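Local coordinates for protein nucleoporin 53 (Pichia guilliermondii, PDB 3P3D) that is a nuclear pore complex component, represented here by its RNA recognition motif domain, and probably serves as a structural constituent of the pore, at residues A9-G14 and N62-I67. Sequence-based numbering, arbitrary orientation.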
ATOM      1  N   ALA A   9      -2.870   5.698   6.816  1.00 35.91           N
ATOM      2  CA  ALA A   9      -2.920   4.621   5.836  1.00 35.19           C
ATOM      3  C   ALA A   9      -3.049   5.209   4.455  1.00 34.70           C
ATOM      4  O   ALA A   9      -3.508   6.336   4.280  1.00 33.86           O
ATOM      5  CB  ALA A   9      -4.087   3.678   6.104  1.00 34.60           C
ATOM      6  N   ILE A  10      -2.644   4.411   3.474  1.00 34.35           N
ATOM      7  CA  ILE A  10      -2.743   4.795   2.088  1.00 34.04           C
ATOM      8  C   ILE A  10      -3.389   3.642   1.378  1.00 34.59           C
ATOM      9  O   ILE A  10      -3.343   2.494   1.872  1.00 34.99           O
ATOM     10  CB  ILE A  10      -1.325   5.116   1.471  1.00 33.54           C
ATOM     11  CG1 ILE A  10      -0.413   3.890   1.451  1.00 33.15           C
ATOM     12  CG2 ILE A  10      -0.649   6.259   2.227  1.00 31.90           C
ATOM     13  CD1 ILE A  10       0.976   4.136   0.889  1.00 32.05           C
ATOM     14  N   LEU A  11      -3.981   3.942   0.227  1.00 35.19           N
ATOM     15  CA  LEU A  11      -4.311   2.920  -0.764  1.00 35.75           C
ATOM     16  C   LEU A  11      -3.312   2.904  -1.938  1.00 36.21           C
ATOM     17  O   LEU A  11      -3.141   3.919  -2.591  1.00 36.34           O
ATOM     18  CB  LEU A  11      -5.704   3.177  -1.270  1.00 35.73           C
ATOM     19  CG  LEU A  11      -6.779   2.996  -0.188  1.00 35.60           C
ATOM     20  CD1 LEU A  11      -8.087   3.596  -0.640  1.00 35.47           C
ATOM     21  CD2 LEU A  11      -6.940   1.531   0.155  1.00 35.04           C
ATOM     22  N   VAL A  12      -2.635   1.778  -2.187  1.00 37.16           N
ATOM     23  CA  VAL A  12      -1.798   1.637  -3.391  1.00 37.97           C
ATOM     24  C   VAL A  12      -2.536   0.787  -4.405  1.00 38.11           C
ATOM     25  O   VAL A  12      -3.157  -0.201  -4.052  1.00 38.51           O
ATOM     26  CB  VAL A  12      -0.359   1.069  -3.119  1.00 38.14           C
ATOM     27  CG1 VAL A  12       0.347   1.846  -2.025  1.00 37.34           C
ATOM     28  CG2 VAL A  12      -0.404  -0.373  -2.744  1.00 40.83           C
ATOM     29  N   PHE A  13      -2.472   1.168  -5.674  1.00 38.65           N
ATOM     30  CA  PHE A  13      -3.304   0.517  -6.687  1.00 38.53           C
ATOM     31  C   PHE A  13      -2.740   0.580  -8.101  1.00 39.88           C
ATOM     32  O   PHE A  13      -1.867   1.384  -8.394  1.00 40.45           O
ATOM     33  CB  PHE A  13      -4.719   1.141  -6.670  1.00 37.92           C
ATOM     34  CG  PHE A  13      -4.766   2.616  -7.057  1.00 33.62           C
ATOM     35  CD1 PHE A  13      -4.922   2.994  -8.372  1.00 30.55           C
ATOM     36  CD2 PHE A  13      -4.673   3.610  -6.103  1.00 31.50           C
ATOM     37  CE1 PHE A  13      -4.964   4.317  -8.732  1.00 29.77           C
ATOM     38  CE2 PHE A  13      -4.726   4.969  -6.467  1.00 31.31           C
ATOM     39  CZ  PHE A  13      -4.869   5.315  -7.770  1.00 30.12           C
ATOM     40  N   GLY A  14      -3.293  -0.265  -8.969  1.00 41.67           N
ATOM     41  CA  GLY A  14      -3.036  -0.245 -10.410  1.00 42.39           C
ATOM     42  C   GLY A  14      -2.044  -1.289 -10.910  1.00 43.26           C
ATOM     43  O   GLY A  14      -1.649  -1.263 -12.070  1.00 42.82           O
ATOM     44  N   ASN A  62      -8.103  -7.127  -5.850  1.00 55.72           N
ATOM     45  CA  ASN A  62      -7.261  -7.284  -7.018  1.00 55.30           C
ATOM     46  C   ASN A  62      -6.826  -5.891  -7.474  1.00 53.78           C
ATOM     47  O   ASN A  62      -7.666  -5.000  -7.646  1.00 53.68           O
ATOM     48  CB  ASN A  62      -7.977  -8.083  -8.126  1.00 55.95           C
ATOM     49  CG  ASN A  62      -7.964  -9.600  -7.852  1.00 58.66           C
ATOM     50  OD1 ASN A  62      -7.251 -10.364  -8.523  1.00 60.87           O
ATOM     51  ND2 ASN A  62      -8.729 -10.033  -6.833  1.00 60.12           N
ATOM     52  N   SER A  63      -5.510  -5.715  -7.616  1.00 51.67           N
ATOM     53  CA  SER A  63      -4.890  -4.437  -7.975  1.00 50.38           C
ATOM     54  C   SER A  63      -4.997  -3.293  -6.944  1.00 48.64           C
ATOM     55  O   SER A  63      -4.849  -2.130  -7.304  1.00 48.42           O
ATOM     56  CB  SER A  63      -5.393  -3.954  -9.346  1.00 50.37           C
ATOM     57  OG  SER A  63      -5.021  -4.872 -10.358  1.00 51.56           O
ATOM     58  N   TRP A  64      -5.226  -3.592  -5.673  1.00 47.12           N
ATOM     59  CA  TRP A  64      -5.151  -2.531  -4.662  1.00 46.55           C
ATOM     60  C   TRP A  64      -4.934  -3.071  -3.263  1.00 45.34           C
ATOM     61  O   TRP A  64      -5.392  -4.152  -2.944  1.00 44.76           O
ATOM     62  CB  TRP A  64      -6.392  -1.613  -4.701  1.00 46.58           C
ATOM     63  CG  TRP A  64      -7.652  -2.219  -4.154  1.00 48.23           C
ATOM     64  CD1 TRP A  64      -8.613  -2.910  -4.855  1.00 49.23           C
ATOM     65  CD2 TRP A  64      -8.097  -2.188  -2.793  1.00 49.54           C
ATOM     66  NE1 TRP A  64      -9.617  -3.306  -4.012  1.00 50.16           N
ATOM     67  CE2 TRP A  64      -9.330  -2.877  -2.741  1.00 50.11           C
ATOM     68  CE3 TRP A  64      -7.577  -1.635  -1.612  1.00 49.21           C
ATOM     69  CZ2 TRP A  64     -10.049  -3.040  -1.549  1.00 51.01           C
ATOM     70  CZ3 TRP A  64      -8.291  -1.790  -0.433  1.00 49.24           C
ATOM     71  CH2 TRP A  64      -9.513  -2.487  -0.408  1.00 50.81           C
ATOM     72  N   THR A  65      -4.211  -2.323  -2.437  1.00 43.92           N
ATOM     73  CA  THR A  65      -4.059  -2.684  -1.038  1.00 43.20           C
ATOM     74  C   THR A  65      -4.090  -1.453  -0.193  1.00 41.88           C
ATOM     75  O   THR A  65      -3.621  -0.402  -0.592  1.00 42.00           O
ATOM     76  CB  THR A  65      -2.700  -3.350  -0.699  1.00 43.55           C
ATOM     77  OG1 THR A  65      -2.331  -4.294  -1.708  1.00 45.34           O
ATOM     78  CG2 THR A  65      -2.796  -4.046   0.647  1.00 43.21           C
ATOM     79  N   LYS A  66      -4.599  -1.602   1.008  1.00 40.55           N
ATOM     80  CA  LYS A  66      -4.413  -0.589   2.007  1.00 39.87           C
ATOM     81  C   LYS A  66      -3.120  -0.929   2.679  1.00 38.30           C
ATOM     82  O   LYS A  66      -2.785  -2.109   2.813  1.00 37.62           O
ATOM     83  CB  LYS A  66      -5.578  -0.607   2.973  1.00 40.31           C
ATOM     84  CG  LYS A  66      -5.518   0.345   4.140  1.00 41.80           C
ATOM     85  CD  LYS A  66      -6.773   0.073   4.997  1.00 45.95           C
ATOM     86  CE  LYS A  66      -6.611   0.438   6.441  1.00 49.80           C
ATOM     87  NZ  LYS A  66      -6.643   1.919   6.543  1.00 53.29           N
ATOM     88  N   ILE A  67      -2.370   0.110   3.049  1.00 37.14           N
ATOM     89  CA  ILE A  67      -1.120  -0.037   3.803  1.00 35.73           C
ATOM     90  C   ILE A  67      -1.158   0.991   4.917  1.00 35.31           C
ATOM     91  O   ILE A  67      -1.479   2.128   4.675  1.00 34.96           O
ATOM     92  CB  ILE A  67       0.114   0.280   2.922  1.00 35.82           C
ATOM     93  CG1 ILE A  67       0.183  -0.639   1.701  1.00 34.57           C
ATOM     94  CG2 ILE A  67       1.382   0.228   3.731  1.00 33.05           C
ATOM     95  CD1 ILE A  67       1.437  -0.373   0.855  1.00 35.30           C
TER
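The carbonyl O of I67 accepts a hydrogen bond from the backbone N-H of I10 (N to O 2.8 Å), while CA of A9 makes a weaker C-H...O contact with the same O at 3.1 Å. I10–I67 and V12–T65, each joined through both N-H and C=O groups, are the hydrogen-bonded pairs of two antiparallel strands; L11–K66 and F13–W64 are the non-hydrogen-bonded ones. Beyond the strands G14 N reaches S63 O, 2.9 Å away. On one face CD2 of L11 lies 3.6 Å from CZ3 of W64, the side chains side by side, and CB of F13 meets CB of W64 at 3.8 Å. On the other, I67 chi1 (-59°) sets CG1 anti to the carbonyl carbon and chi2 (-177°) extends CD1 to CG1 of V12, 3.8 Å away; CB of I67 packs beside CG1 of I10. The ammonium of K66 makes a cation-pi contact with Y96. These are the central two of the four main RRM strands, with 89-95 beyond 9-13 and 60-61 beyond 64-67. Helix 20-27 packs on I10, V12 and I67; helix 98-104 lies against L11 and W64, on the face that carries RNA in canonical RRMs, leaving RNA binding here undecided.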